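Local coordinates for protein LAIR1 ecotodomain from MGD21 antibody (Homo sapiens, PDB 7JZK) that is the immunoglobulin-like LAIR1 ectodomain carried as an insert in an antibody, and binds the V2 domain of a Plasmodium RIFIN, at residues I79-S83 against R84-E88. Sequence-based numbering, arbitrary orientation.
Sequences IYYKS and RKWSE
Y81 turns a ring edge to the indole of W86, a T-shaped pair with ring planes at 72°: W86 CG lies at the Y81 edge, Y81 CD1 lies over one face of the indole, 3.7 Å from W86 CD2, and K85 N lies over one face of the Y81 ring. The Y80 ring, on the opposite side of the sheet, has S87 CB over one face, 3.6 Å from the ring centroid in a CH-pi contact, with S87 OG above the same face, nearer the rim; K82 CB lies in plane at the ring edge. These residues belong to a tight beta hairpin in an immunoglobulin domain, its two-residue turn, S83-R84, having positive phi at both positions. A non-hydrogen-bonded antiparallel pair brings facing side chains together on one side of a sheet, and Y81 with W86 is a case in point. With CG anti to the backbone N (chi1 -168°), the Y81 ring swings across to lie against the K85 and R84 backbone, and its OH comes within 3.2 Å of R84 CA. That hydroxyl is hydrogen-bonded to the backbone N of F105 of the Rifin chain, and the F105 ring meets both Y81 and W86, so the aromatic pair forms part of the RIFIN-binding surface. The I79 side chain crosses that of W86 at about a right angle. Y80 OH hydrogen-bonds to P4 O. In the backbone, S87 N donates an almost straight hydrogen bond of 2.8 Å to Y80 O.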
ATOM      1  N   ILE A  79     -11.356   4.271  -8.923  1.00 42.94           N
ATOM      2  CA  ILE A  79     -12.183   4.909  -7.915  1.00 44.57           C
ATOM      3  C   ILE A  79     -11.546   6.258  -7.638  1.00 44.51           C
ATOM      4  O   ILE A  79     -10.331   6.416  -7.729  1.00 44.21           O
ATOM      5  CB  ILE A  79     -12.309   4.035  -6.645  1.00 42.98           C
ATOM      6  CG1 ILE A  79     -13.303   4.634  -5.652  1.00 38.65           C
ATOM      7  CG2 ILE A  79     -10.971   3.846  -5.998  1.00 36.05           C
ATOM      8  CD1 ILE A  79     -13.487   3.778  -4.438  1.00 35.22           C
ATOM      9  N   TYR A  80     -12.359   7.256  -7.359  1.00 43.44           N
ATOM     10  CA  TYR A  80     -11.776   8.563  -7.150  1.00 42.18           C
ATOM     11  C   TYR A  80     -12.317   9.145  -5.863  1.00 39.74           C
ATOM     12  O   TYR A  80     -13.344   8.707  -5.336  1.00 39.30           O
ATOM     13  CB  TYR A  80     -12.026   9.509  -8.325  1.00 44.04           C
ATOM     14  CG  TYR A  80     -13.467   9.881  -8.545  1.00 49.22           C
ATOM     15  CD1 TYR A  80     -14.240   9.190  -9.463  1.00 48.78           C
ATOM     16  CD2 TYR A  80     -14.050  10.945  -7.860  1.00 46.62           C
ATOM     17  CE1 TYR A  80     -15.536   9.523  -9.679  1.00 47.42           C
ATOM     18  CE2 TYR A  80     -15.352  11.278  -8.064  1.00 45.84           C
ATOM     19  CZ  TYR A  80     -16.097  10.568  -8.974  1.00 51.48           C
ATOM     20  OH  TYR A  80     -17.420  10.908  -9.193  1.00 48.21           O
ATOM     21  N   TYR A  81     -11.573  10.109  -5.346  1.00 41.14           N
ATOM     22  CA  TYR A  81     -11.905  10.779  -4.100  1.00 49.29           C
ATOM     23  C   TYR A  81     -12.225  12.232  -4.394  1.00 46.84           C
ATOM     24  O   TYR A  81     -11.423  12.928  -5.007  1.00 47.41           O
ATOM     25  CB  TYR A  81     -10.747  10.669  -3.092  1.00 47.87           C
ATOM     26  CG  TYR A  81     -11.110  11.099  -1.673  1.00 47.26           C
ATOM     27  CD1 TYR A  81     -11.771  10.247  -0.815  1.00 45.46           C
ATOM     28  CD2 TYR A  81     -10.794  12.366  -1.192  1.00 49.43           C
ATOM     29  CE1 TYR A  81     -12.122  10.653   0.478  1.00 47.60           C
ATOM     30  CE2 TYR A  81     -11.143  12.763   0.104  1.00 44.19           C
ATOM     31  CZ  TYR A  81     -11.796  11.905   0.925  1.00 47.49           C
ATOM     32  OH  TYR A  81     -12.112  12.296   2.200  1.00 46.03           O
ATOM     33  N   LYS A  82     -13.401  12.678  -3.980  1.00 50.87           N
ATOM     34  CA  LYS A  82     -13.801  14.060  -4.217  1.00 52.61           C
ATOM     35  C   LYS A  82     -14.831  14.487  -3.185  1.00 51.18           C
ATOM     36  O   LYS A  82     -15.699  13.701  -2.812  1.00 53.79           O
ATOM     37  CB  LYS A  82     -14.294  14.158  -5.669  1.00 50.14           C
ATOM     38  CG  LYS A  82     -14.350  15.507  -6.340  1.00 52.80           C
ATOM     39  CD  LYS A  82     -15.722  16.144  -6.408  1.00 56.94           C
ATOM     40  CE  LYS A  82     -15.920  16.603  -7.860  1.00 56.01           C
ATOM     41  NZ  LYS A  82     -17.309  16.905  -8.310  1.00 57.27           N
ATOM     42  N   SER A  83     -14.695  15.721  -2.704  1.00 51.34           N
ATOM     43  CA  SER A  83     -15.590  16.289  -1.697  1.00 54.42           C
ATOM     44  C   SER A  83     -15.727  15.373  -0.474  1.00 54.85           C
ATOM     45  O   SER A  83     -16.825  15.019  -0.047  1.00 55.33           O
ATOM     46  CB  SER A  83     -16.948  16.611  -2.322  1.00 54.58           C
ATOM     47  OG  SER A  83     -16.789  17.105  -3.645  1.00 49.99           O
ATOM     48  N   ARG A  84     -14.589  14.947   0.078  1.00 60.96           N
ATOM     49  CA  ARG A  84     -14.543  14.157   1.322  1.00 51.63           C
ATOM     50  C   ARG A  84     -15.222  12.803   1.231  1.00 46.92           C
ATOM     51  O   ARG A  84     -15.731  12.303   2.226  1.00 45.64           O
ATOM     52  CB  ARG A  84     -15.130  14.904   2.505  1.00 63.14           C
ATOM     53  CG  ARG A  84     -14.582  16.272   2.736  1.00 70.59           C
ATOM     54  CD  ARG A  84     -15.709  17.128   3.278  1.00 85.75           C
ATOM     55  NE  ARG A  84     -15.765  18.405   2.593  1.00 84.97           N
ATOM     56  CZ  ARG A  84     -16.877  19.095   2.394  1.00 85.48           C
ATOM     57  NH1 ARG A  84     -16.824  20.251   1.754  1.00 90.03           N
ATOM     58  NH2 ARG A  84     -18.035  18.623   2.821  1.00 94.85           N
ATOM     59  N   LYS A  85     -15.311  12.222   0.047  1.00 50.82           N
ATOM     60  CA  LYS A  85     -15.870  10.888  -0.029  1.00 51.06           C
ATOM     61  C   LYS A  85     -15.296  10.165  -1.217  1.00 49.25           C
ATOM     62  O   LYS A  85     -15.027  10.762  -2.250  1.00 50.15           O
ATOM     63  CB  LYS A  85     -17.409  10.875  -0.077  1.00 53.43           C
ATOM     64  CG  LYS A  85     -18.071  11.844  -0.998  1.00 49.61           C
ATOM     65  CD  LYS A  85     -19.522  12.025  -0.533  1.00 60.85           C
ATOM     66  CE  LYS A  85     -19.587  12.319   0.959  1.00 60.37           C
ATOM     67  NZ  LYS A  85     -20.937  12.775   1.393  1.00 68.68           N
ATOM     68  N   TRP A  86     -15.085   8.878  -1.035  1.00 46.91           N
ATOM     69  CA  TRP A  86     -14.737   8.035  -2.156  1.00 47.09           C
ATOM     70  C   TRP A  86     -15.991   7.859  -2.996  1.00 41.02           C
ATOM     71  O   TRP A  86     -17.091   7.717  -2.459  1.00 41.01           O
ATOM     72  CB  TRP A  86     -14.247   6.667  -1.668  1.00 41.88           C
ATOM     73  CG  TRP A  86     -12.851   6.651  -1.184  1.00 38.95           C
ATOM     74  CD1 TRP A  86     -12.433   6.484   0.108  1.00 38.02           C
ATOM     75  CD2 TRP A  86     -11.672   6.752  -1.980  1.00 37.08           C
ATOM     76  NE1 TRP A  86     -11.062   6.507   0.165  1.00 39.80           N
ATOM     77  CE2 TRP A  86     -10.570   6.663  -1.106  1.00 37.86           C
ATOM     78  CE3 TRP A  86     -11.440   6.917  -3.347  1.00 37.47           C
ATOM     79  CZ2 TRP A  86      -9.253   6.740  -1.555  1.00 35.22           C
ATOM     80  CZ3 TRP A  86     -10.133   6.996  -3.793  1.00 39.40           C
ATOM     81  CH2 TRP A  86      -9.058   6.906  -2.900  1.00 36.82           C
ATOM     82  N   SER A  87     -15.827   7.854  -4.307  1.00 39.86           N
ATOM     83  CA  SER A  87     -16.911   7.496  -5.197  1.00 36.56           C
ATOM     84  C   SER A  87     -17.110   5.982  -5.210  1.00 44.80           C
ATOM     85  O   SER A  87     -16.311   5.221  -4.655  1.00 48.96           O
ATOM     86  CB  SER A  87     -16.596   7.971  -6.592  1.00 41.83           C
ATOM     87  OG  SER A  87     -15.537   7.198  -7.070  1.00 44.35           O
ATOM     88  N   GLU A  88     -18.193   5.534  -5.834  1.00 46.01           N
ATOM     89  CA  GLU A  88     -18.347   4.108  -6.080  1.00 42.02           C
ATOM     90  C   GLU A  88     -17.360   3.674  -7.152  1.00 43.75           C
ATOM     91  O   GLU A  88     -16.923   4.473  -7.983  1.00 47.32           O
ATOM     92  CB  GLU A  88     -19.769   3.780  -6.515  1.00 41.67           C
ATOM     93  CG  GLU A  88     -20.825   4.684  -5.880  1.00 63.85           C
ATOM     94  CD  GLU A  88     -21.309   5.820  -6.809  1.00 80.27           C
ATOM     95  OE1 GLU A  88     -22.493   5.798  -7.217  1.00 76.84           O
ATOM     96  OE2 GLU A  88     -20.519   6.744  -7.118  1.00 61.61           O
TER